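Local coordinates for putative diflavin flavoprotein A 5 (PDB 4FEK) that probably carries electrons from NADH to oxygen, reducing it to water, as a modular flavodiiron protein whose N-terminal metallo-beta-lactamase-like section makes up this chain, at residues K19-S27 with H179-D187; L216-Y227 with L239-A247. All coordinates share one frame; numbering follows the deposited sequence.

Interaction 1 of 2, residues K19-S27 with H179-D187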
loop_
_atom_site.group_PDB
_atom_site.type_symbol
_atom_site.label_atom_id
_atom_site.label_comp_id
_atom_site.label_asym_id
_atom_site.label_seq_id
_atom_site.Cartn_x
_atom_site.Cartn_y
_atom_site.Cartn_z
ATOM N N LYS A 19 11.396 1.027 -7.074
ATOM C CA LYS A 19 11.701 -0.270 -6.483
ATOM C C LYS A 19 10.636 -0.681 -5.471
ATOM O O LYS A 19 10.019 0.186 -4.836
ATOM C CB LYS A 19 13.026 -0.223 -5.723
ATOM C CG LYS A 19 14.226 0.114 -6.611
ATOM C CD LYS A 19 15.523 0.087 -5.797
ATOM C CE LYS A 19 16.743 0.223 -6.724
ATOM N NZ LYS A 19 17.972 0.620 -5.965
ATOM N N VAL A 20 10.462 -1.992 -5.311
ATOM C CA VAL A 20 9.624 -2.546 -4.237
ATOM C C VAL A 20 10.556 -3.142 -3.199
ATOM O O VAL A 20 11.629 -3.661 -3.553
ATOM C CB VAL A 20 8.584 -3.603 -4.750
ATOM C CG1 VAL A 20 9.264 -4.809 -5.424
ATOM C CG2 VAL A 20 7.685 -4.102 -3.585
ATOM N N LEU A 21 10.181 -2.992 -1.924
ATOM C CA LEU A 21 10.744 -3.767 -0.836
ATOM C C LEU A 21 9.619 -4.639 -0.298
ATOM O O LEU A 21 8.653 -4.110 0.238
ATOM C CB LEU A 21 11.246 -2.843 0.290
ATOM C CG LEU A 21 12.567 -2.101 0.045
ATOM C CD1 LEU A 21 12.358 -0.953 -0.935
ATOM C CD2 LEU A 21 13.170 -1.597 1.364
ATOM N N ARG A 22 9.715 -5.956 -0.475
ATOM C CA ARG A 22 8.691 -6.869 0.056
ATOM C C ARG A 22 9.214 -7.507 1.329
ATOM O O ARG A 22 10.159 -8.302 1.291
ATOM C CB ARG A 22 8.369 -7.979 -0.949
ATOM C CG ARG A 22 8.089 -7.513 -2.366
ATOM C CD ARG A 22 7.963 -8.756 -3.260
ATOM N NE ARG A 22 6.655 -9.350 -3.153
ATOM C CZ ARG A 22 6.363 -10.648 -3.090
ATOM N NH1 ARG A 22 7.280 -11.601 -3.098
ATOM N NH2 ARG A 22 5.096 -10.990 -3.001
ATOM N N ALA A 23 8.645 -7.125 2.456
ATOM C CA ALA A 23 8.994 -7.733 3.727
ATOM C C ALA A 23 8.201 -9.014 3.780
ATOM O O ALA A 23 6.970 -8.983 3.677
ATOM C CB ALA A 23 8.585 -6.831 4.854
ATOM N N ARG A 24 8.891 -10.134 3.939
ATOM C CA ARG A 24 8.255 -11.438 3.784
ATOM C C ARG A 24 8.183 -12.201 5.088
ATOM O O ARG A 24 9.122 -12.163 5.901
ATOM C CB ARG A 24 8.990 -12.276 2.725
ATOM C CG ARG A 24 9.058 -11.614 1.363
ATOM C CD ARG A 24 9.481 -12.593 0.299
ATOM N NE ARG A 24 10.816 -13.128 0.549
ATOM C CZ ARG A 24 11.347 -14.155 -0.108
ATOM N NH1 ARG A 24 10.665 -14.760 -1.072
ATOM N NH2 ARG A 24 12.563 -14.582 0.208
ATOM N N SER A 25 7.057 -12.892 5.288
ATOM C CA SER A 25 6.922 -13.821 6.399
ATOM C C SER A 25 6.263 -15.136 5.956
ATOM O O SER A 25 5.184 -15.140 5.359
ATOM C CB SER A 25 6.139 -13.206 7.555
ATOM O OG SER A 25 6.084 -14.115 8.660
ATOM N N TRP A 26 6.918 -16.253 6.238
ATOM C CA TRP A 26 6.368 -17.549 5.824
ATOM C C TRP A 26 5.246 -18.061 6.738
ATOM O O TRP A 26 4.570 -19.048 6.421
ATOM C CB TRP A 26 7.495 -18.575 5.662
ATOM C CG TRP A 26 8.486 -18.117 4.622
ATOM C CD1 TRP A 26 9.602 -17.347 4.824
ATOM C CD2 TRP A 26 8.418 -18.361 3.215
ATOM N NE1 TRP A 26 10.235 -17.106 3.627
ATOM C CE2 TRP A 26 9.531 -17.722 2.625
ATOM C CE3 TRP A 26 7.525 -19.057 2.395
ATOM C CZ2 TRP A 26 9.778 -17.768 1.253
ATOM C CZ3 TRP A 26 7.773 -19.104 1.032
ATOM C CH2 TRP A 26 8.894 -18.467 0.476
ATOM N N SER A 27 5.037 -17.372 7.856
ATOM C CA SER A 27 3.980 -17.724 8.808
ATOM C C SER A 27 3.104 -16.505 9.068
ATOM O O SER A 27 3.480 -15.376 8.717
ATOM C CB SER A 27 4.596 -18.224 10.116
ATOM O OG SER A 27 5.500 -17.259 10.630
ATOM N N HIS A 179 -2.748 -12.657 0.886
ATOM C CA HIS A 179 -1.836 -13.083 1.950
ATOM C C HIS A 179 -1.129 -14.375 1.594
ATOM O O HIS A 179 -1.551 -15.466 1.970
ATOM C CB HIS A 179 -2.537 -13.141 3.313
ATOM C CG HIS A 179 -2.755 -11.787 3.913
ATOM N ND1 HIS A 179 -1.706 -10.939 4.228
ATOM C CD2 HIS A 179 -3.888 -11.102 4.197
ATOM C CE1 HIS A 179 -2.188 -9.809 4.718
ATOM N NE2 HIS A 179 -3.511 -9.875 4.691
ATOM N N ILE A 180 -0.030 -14.220 0.862
ATOM C CA ILE A 180 0.758 -15.360 0.432
ATOM C C ILE A 180 2.203 -14.913 0.238
ATOM O O ILE A 180 2.473 -13.879 -0.378
ATOM C CB ILE A 180 0.185 -15.990 -0.847
ATOM C CG1 ILE A 180 1.055 -17.153 -1.317
ATOM C CG2 ILE A 180 0.041 -14.943 -1.952
ATOM C CD1 ILE A 180 0.370 -18.057 -2.324
ATOM N N CYS A 181 3.119 -15.688 0.808
ATOM C CA CYS A 181 4.552 -15.415 0.694
ATOM C C CYS A 181 5.198 -16.416 -0.258
ATOM O O CYS A 181 5.027 -17.628 -0.103
ATOM C CB CYS A 181 5.213 -15.526 2.073
ATOM S SG CYS A 181 7.009 -15.204 2.026
ATOM N N GLY A 182 5.936 -15.907 -1.236
ATOM C CA GLY A 182 6.623 -16.741 -2.203
ATOM C C GLY A 182 7.813 -15.999 -2.789
ATOM O O GLY A 182 8.062 -14.851 -2.438
ATOM N N ASP A 183 8.555 -16.646 -3.683
ATOM C CA ASP A 183 9.708 -15.982 -4.301
ATOM C C ASP A 183 9.297 -15.044 -5.438
ATOM O O ASP A 183 9.981 -14.050 -5.706
ATOM C CB ASP A 183 10.742 -16.999 -4.793
ATOM C CG ASP A 183 11.413 -17.765 -3.652
ATOM O OD1 ASP A 183 11.334 -17.332 -2.483
ATOM O OD2 ASP A 183 12.039 -18.803 -3.934
ATOM N N ASP A 184 8.184 -15.347 -6.106
ATOM C CA ASP A 184 7.720 -14.526 -7.231
ATOM C C ASP A 184 7.203 -13.154 -6.803
ATOM O O ASP A 184 6.275 -13.060 -6.004
ATOM C CB ASP A 184 6.622 -15.262 -8.000
ATOM C CG ASP A 184 7.146 -16.498 -8.724
ATOM O OD1 ASP A 184 8.281 -16.443 -9.253
ATOM O OD2 ASP A 184 6.428 -17.521 -8.752
ATOM N N VAL A 185 7.800 -12.099 -7.351
ATOM C CA VAL A 185 7.427 -10.725 -7.015
ATOM C C VAL A 185 6.128 -10.295 -7.720
ATOM O O VAL A 185 5.288 -9.591 -7.145
ATOM C CB VAL A 185 8.566 -9.747 -7.383
ATOM C CG1 VAL A 185 8.108 -8.312 -7.315
ATOM C CG2 VAL A 185 9.788 -9.961 -6.467
ATOM N N PHE A 186 5.970 -10.746 -8.959
ATOM C CA PHE A 186 4.832 -10.362 -9.796
ATOM C C PHE A 186 3.875 -11.518 -9.950
ATOM O O PHE A 186 4.278 -12.675 -9.849
ATOM C CB PHE A 186 5.298 -9.913 -11.178
ATOM C CG PHE A 186 6.137 -8.685 -11.149
ATOM C CD1 PHE A 186 7.524 -8.782 -11.089
ATOM C CD2 PHE A 186 5.549 -7.428 -11.161
ATOM C CE1 PHE A 186 8.314 -7.649 -11.050
ATOM C CE2 PHE A 186 6.330 -6.291 -11.129
ATOM C CZ PHE A 186 7.720 -6.398 -11.060
ATOM N N ASP A 187 2.609 -11.199 -10.202
ATOM C CA ASP A 187 1.587 -12.224 -10.365
ATOM C C ASP A 187 1.902 -13.165 -11.534
ATOM O O ASP A 187 1.426 -12.987 -12.657
ATOM C CB ASP A 187 0.199 -11.585 -10.506
ATOM C CG ASP A 187 0.065 -10.696 -11.744
ATOM O OD1 ASP A 187 1.046 -10.491 -12.475
ATOM O OD2 ASP A 187 -1.046 -10.189 -11.989
HETATM O O HOH W 1 4.141 -13.175 -2.441
HETATM O O HOH W 2 13.239 -17.644 -0.699
#

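Interaction 2 of 2, residues L216-Y227 with L239-A247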
loop_
_atom_site.group_PDB
_atom_site.type_symbol
_atom_site.label_atom_id
_atom_site.label_comp_id
_atom_site.label_asym_id
_atom_site.label_seq_id
_atom_site.Cartn_x
_atom_site.Cartn_y
_atom_site.Cartn_z
ATOM N N LEU A 216 -13.401 1.187 -7.484
ATOM C CA LEU A 216 -13.218 0.723 -8.856
ATOM C C LEU A 216 -13.641 1.791 -9.863
ATOM O O LEU A 216 -12.956 2.021 -10.862
ATOM C CB LEU A 216 -13.982 -0.588 -9.090
ATOM C CG LEU A 216 -13.521 -1.800 -8.260
ATOM C CD1 LEU A 216 -14.390 -3.030 -8.568
ATOM C CD2 LEU A 216 -12.048 -2.118 -8.487
ATOM N N GLU A 217 -14.760 2.460 -9.589
ATOM C CA GLU A 217 -15.205 3.532 -10.474
ATOM C C GLU A 217 -14.168 4.668 -10.531
ATOM O O GLU A 217 -13.884 5.190 -11.605
ATOM C CB GLU A 217 -16.565 4.079 -10.030
ATOM C CG GLU A 217 -17.441 4.605 -11.174
ATOM C CD GLU A 217 -16.928 5.904 -11.783
ATOM O OE1 GLU A 217 -16.452 6.772 -11.019
ATOM O OE2 GLU A 217 -17.002 6.059 -13.025
ATOM N N LYS A 218 -13.636 5.050 -9.371
ATOM C CA LYS A 218 -12.599 6.103 -9.286
ATOM C C LYS A 218 -11.361 5.806 -10.115
ATOM O O LYS A 218 -10.832 6.683 -10.806
ATOM C CB LYS A 218 -12.186 6.372 -7.830
ATOM C CG LYS A 218 -13.108 7.323 -7.077
ATOM C CD LYS A 218 -12.916 7.196 -5.568
ATOM C CE LYS A 218 -14.070 7.832 -4.789
ATOM N NZ LYS A 218 -14.228 7.247 -3.417
ATOM N N ILE A 219 -10.886 4.573 -10.060
ATOM C CA ILE A 219 -9.665 4.250 -10.777
ATOM C C ILE A 219 -9.905 3.898 -12.243
ATOM O O ILE A 219 -8.957 3.848 -13.022
ATOM C CB ILE A 219 -8.880 3.109 -10.097
ATOM C CG1 ILE A 219 -9.611 1.782 -10.251
ATOM C CG2 ILE A 219 -8.600 3.422 -8.611
ATOM C CD1 ILE A 219 -8.909 0.625 -9.540
ATOM N N SER A 220 -11.169 3.673 -12.617
ATOM C CA SER A 220 -11.506 3.190 -13.961
ATOM C C SER A 220 -11.018 4.071 -15.111
ATOM O O SER A 220 -10.750 3.568 -16.196
ATOM C CB SER A 220 -13.014 2.918 -14.108
ATOM O OG SER A 220 -13.753 4.116 -14.092
ATOM N N ASP A 221 -10.897 5.375 -14.892
ATOM C CA ASP A 221 -10.355 6.228 -15.946
ATOM C C ASP A 221 -8.817 6.259 -16.043
ATOM O O ASP A 221 -8.267 6.889 -16.942
ATOM C CB ASP A 221 -10.937 7.638 -15.857
ATOM C CG ASP A 221 -12.277 7.755 -16.568
ATOM O OD1 ASP A 221 -12.339 7.418 -17.774
ATOM O OD2 ASP A 221 -13.266 8.162 -15.919
ATOM N N LEU A 222 -8.132 5.559 -15.146
ATOM C CA LEU A 222 -6.676 5.534 -15.160
ATOM C C LEU A 222 -6.133 4.509 -16.140
ATOM O O LEU A 222 -6.676 3.413 -16.287
ATOM C CB LEU A 222 -6.112 5.245 -13.768
ATOM C CG LEU A 222 -6.367 6.299 -12.700
ATOM C CD1 LEU A 222 -5.668 5.917 -11.393
ATOM C CD2 LEU A 222 -5.904 7.650 -13.214
ATOM N N GLN A 223 -5.050 4.869 -16.811
ATOM C CA GLN A 223 -4.310 3.893 -17.587
ATOM C C GLN A 223 -3.255 3.241 -16.691
ATOM O O GLN A 223 -2.235 3.862 -16.383
ATOM C CB GLN A 223 -3.656 4.585 -18.767
ATOM C CG GLN A 223 -3.063 3.649 -19.781
ATOM C CD GLN A 223 -2.407 4.405 -20.918
ATOM O OE1 GLN A 223 -1.286 4.088 -21.324
ATOM N NE2 GLN A 223 -3.100 5.420 -21.435
ATOM N N VAL A 224 -3.490 1.992 -16.294
ATOM C CA VAL A 224 -2.649 1.325 -15.288
ATOM C C VAL A 224 -1.944 0.082 -15.826
ATOM O O VAL A 224 -2.575 -0.810 -16.398
ATOM C CB VAL A 224 -3.474 0.893 -14.042
ATOM C CG1 VAL A 224 -2.561 0.355 -12.946
ATOM C CG2 VAL A 224 -4.310 2.032 -13.522
ATOM N N ARG A 225 -0.639 0.007 -15.602
ATOM C CA ARG A 225 0.147 -1.147 -16.025
ATOM C C ARG A 225 0.406 -2.105 -14.870
ATOM O O ARG A 225 0.695 -3.273 -15.096
ATOM C CB ARG A 225 1.490 -0.689 -16.605
ATOM C CG ARG A 225 1.366 0.090 -17.904
ATOM C CD ARG A 225 2.729 0.565 -18.377
ATOM N NE ARG A 225 2.715 0.899 -19.795
ATOM C CZ ARG A 225 3.366 0.216 -20.731
ATOM N NH1 ARG A 225 4.102 -0.836 -20.400
ATOM N NH2 ARG A 225 3.282 0.592 -22.001
ATOM N N LEU A 226 0.304 -1.610 -13.636
ATOM C CA LEU A 226 0.608 -2.426 -12.461
ATOM C C LEU A 226 -0.195 -1.962 -11.257
ATOM O O LEU A 226 -0.292 -0.750 -11.007
ATOM C CB LEU A 226 2.105 -2.330 -12.122
ATOM C CG LEU A 226 2.608 -3.190 -10.962
ATOM C CD1 LEU A 226 2.805 -4.615 -11.439
ATOM C CD2 LEU A 226 3.904 -2.618 -10.362
ATOM N N TYR A 227 -0.768 -2.915 -10.517
ATOM C CA TYR A 227 -1.252 -2.627 -9.161
ATOM C C TYR A 227 -0.122 -2.963 -8.194
ATOM O O TYR A 227 0.152 -4.144 -7.930
ATOM C CB TYR A 227 -2.493 -3.460 -8.764
ATOM C CG TYR A 227 -3.775 -3.137 -9.497
ATOM C CD1 TYR A 227 -4.008 -1.872 -10.029
ATOM C CD2 TYR A 227 -4.788 -4.088 -9.613
ATOM C CE1 TYR A 227 -5.197 -1.577 -10.675
ATOM C CE2 TYR A 227 -5.985 -3.794 -10.263
ATOM C CZ TYR A 227 -6.186 -2.540 -10.784
ATOM O OH TYR A 227 -7.377 -2.254 -11.439
ATOM N N LEU A 239 -3.984 -8.090 -13.801
ATOM C CA LEU A 239 -4.620 -6.835 -13.384
ATOM C C LEU A 239 -6.058 -6.681 -13.882
ATOM O O LEU A 239 -6.967 -6.394 -13.106
ATOM C CB LEU A 239 -3.774 -5.663 -13.902
ATOM C CG LEU A 239 -4.033 -4.216 -13.478
ATOM C CD1 LEU A 239 -2.745 -3.412 -13.625
ATOM C CD2 LEU A 239 -5.150 -3.582 -14.305
ATOM N N ILE A 240 -6.254 -6.833 -15.185
ATOM C CA ILE A 240 -7.573 -6.609 -15.764
ATOM C C ILE A 240 -8.560 -7.674 -15.294
ATOM O O ILE A 240 -9.692 -7.360 -14.913
ATOM C CB ILE A 240 -7.514 -6.505 -17.320
ATOM C CG1 ILE A 240 -6.733 -5.241 -17.721
ATOM C CG2 ILE A 240 -8.919 -6.481 -17.906
ATOM C CD1 ILE A 240 -6.212 -5.233 -19.161
ATOM N N ALA A 241 -8.116 -8.923 -15.277
ATOM C CA ALA A 241 -8.966 -10.009 -14.798
ATOM C C ALA A 241 -9.309 -9.879 -13.318
ATOM O O ALA A 241 -10.404 -10.246 -12.906
ATOM C CB ALA A 241 -8.333 -11.370 -15.078
ATOM N N LEU A 242 -8.371 -9.380 -12.514
ATOM C CA LEU A 242 -8.635 -9.261 -11.086
ATOM C C LEU A 242 -9.610 -8.116 -10.866
ATOM O O LEU A 242 -10.496 -8.192 -10.015
ATOM C CB LEU A 242 -7.344 -9.037 -10.275
ATOM C CG LEU A 242 -7.564 -8.934 -8.759
ATOM C CD1 LEU A 242 -8.082 -10.236 -8.153
ATOM C CD2 LEU A 242 -6.272 -8.452 -8.028
ATOM N N THR A 243 -9.449 -7.058 -11.650
ATOM C CA THR A 243 -10.302 -5.898 -11.535
ATOM C C THR A 243 -11.745 -6.311 -11.892
ATOM O O THR A 243 -12.697 -5.914 -11.211
ATOM C CB THR A 243 -9.827 -4.780 -12.472
ATOM O OG1 THR A 243 -8.458 -4.457 -12.183
ATOM C CG2 THR A 243 -10.674 -3.539 -12.312
ATOM N N GLN A 244 -11.894 -7.119 -12.943
ATOM C CA GLN A 244 -13.220 -7.615 -13.316
ATOM C C GLN A 244 -13.791 -8.498 -12.206
ATOM O O GLN A 244 -14.974 -8.403 -11.867
ATOM C CB GLN A 244 -13.175 -8.394 -14.621
ATOM C CG GLN A 244 -14.547 -8.905 -15.040
ATOM C CD GLN A 244 -15.593 -7.791 -15.144
ATOM O OE1 GLN A 244 -16.617 -7.806 -14.443
ATOM N NE2 GLN A 244 -15.341 -6.825 -16.024
ATOM N N ALA A 245 -12.944 -9.356 -11.642
ATOM C CA ALA A 245 -13.344 -10.208 -10.523
ATOM C C ALA A 245 -13.819 -9.420 -9.304
ATOM O O ALA A 245 -14.846 -9.763 -8.716
ATOM C CB ALA A 245 -12.227 -11.170 -10.142
ATOM N N TYR A 246 -13.076 -8.379 -8.916
ATOM C CA TYR A 246 -13.504 -7.493 -7.824
ATOM C C TYR A 246 -14.898 -6.902 -8.078
ATOM O O TYR A 246 -15.734 -6.802 -7.169
ATOM C CB TYR A 246 -12.485 -6.368 -7.577
ATOM C CG TYR A 246 -11.524 -6.669 -6.434
ATOM C CD1 TYR A 246 -10.759 -7.836 -6.430
ATOM C CD2 TYR A 246 -11.364 -5.782 -5.382
ATOM C CE1 TYR A 246 -9.886 -8.121 -5.374
ATOM C CE2 TYR A 246 -10.471 -6.056 -4.333
ATOM C CZ TYR A 246 -9.748 -7.219 -4.338
ATOM O OH TYR A 246 -8.903 -7.484 -3.282
ATOM N N ALA A 247 -15.128 -6.490 -9.312
ATOM C CA ALA A 247 -16.428 -5.985 -9.714
ATOM C C ALA A 247 -17.500 -7.074 -9.580
ATOM O O ALA A 247 -18.567 -6.833 -8.998
ATOM C CB ALA A 247 -16.362 -5.463 -11.147
#

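Interaction 1 of 2, residues K19-S27 with H179-D187
Cys181 sets its sulfur over the six-membered ring of Trp26, where segment 179-187 runs alongside strand 18-25 in the opposite direction, Trp26 just past the strand's end, in the metallo-beta-lactamase-like fold of a flavodiiron protein. The approach is almost square to the ring: Cys181 SG stands 3.6 Å from the centroid and 12° off the normal, a sulfur-aromatic contact. With SG anti to the backbone N (chi1 180°), the thiol is wedged between the indole and the side chain of Arg24, whose CB lies 3.6 Å from SG. Arg24 bends at chi3 and turns an edge of its guanidinium to the loop. In that plane Arg24 NH1 gives two bonds, one of 2.9 Å to Gly182 O, reached from above the carbonyl plane, and a straighter one (163°) to Asp183 OD1, where it meets the anti lone pair. The latter is a salt bridge, its two planes inclined to each other; water 2 joins Asp183 OD1 to Arg24 NH2, and Asp8 pairs with NE. One guanidinium face of Arg22 lies against the backbone at Val185, while Arg22 NH1, at the guanidinium edge, reaches Gly182 O in a weak bond of 3.4 Å. The stronger partner of that nitrogen is Gln10 OE1, from strand 8-15. Nearer the start of the strand the contact becomes apolar: Val185 CG2 lies beside Arg22 CD, and Val185 CG1 meets Val20 CG1 at 4.1 Å.

Interaction 2 of 2, residues L216-Y227 with L239-A247
Leu239 lies over the ring of Tyr227, joining the first turn of the C-terminal helix 239-258 to the edge strand 226-229 of the five-stranded sheet in this metallo-beta-lactamase-like fold. The contact is a CH-pi interaction: Leu239 CG sits 3.7 Å from the ring centroid and only 9° off its normal, over the centre of the face, with the two side chains crossing at about a right angle. Phe176 stacks with the same tyrosine.

Apolar packing widens the contact. Leu239 directs CG anti to its own backbone nitrogen (chi1 -171°), and CD1 then reaches the peptide between Arg225 and Leu226, 3.5 Å from Leu226 N, while also touching Val224 CG1 at 3.8 Å. Farther along the helix, Leu216 from the end of helix 209-219 brings CD1 over the backbone at Ala247 N, 3.6 Å away, and against the CB atoms of Tyr246 and Ala247. Between these segments the two helices meet mainly through CD1 of Leu216, while Tyr246 leads its ring off toward Phe201 of helix 194-205.

The polar part is a short chain of hydroxyls at the ring edge. Tyr227 OH and Thr243 OG1 lie 2.6 Å apart, near the plane of the ring. Thr243 places its hydroxyl beside its own backbone nitrogen (chi1 -57°), from where OG1 donates back one helical turn. Leu239 O accepts from Thr243 OG1 at 2.6 Å and from Thr243 N in the routine helical bond, the two donors approaching from opposite faces of the carbonyl plane.

How the interactions relate
From the N terminus, the chain first lays down strand 18-25 in the seven-stranded sheet and then builds most of the domain before the loop 179-187 returns to it, so interaction 1 closes a long excursion of about 150 residues. Interaction 2 opens afterwards and closes a short one, as helix 239-258 folds back on helix 209-219 and strand 226-229 of the five-stranded sheet. The two therefore follow in series, neither nested nor crossed. Their centres lie about 21 Å apart, yet they meet near the end of segment 179-187: Phe186 CE2 packs 3.9 Å from Leu226 CD1, linking the loop to the second sheet's edge strand.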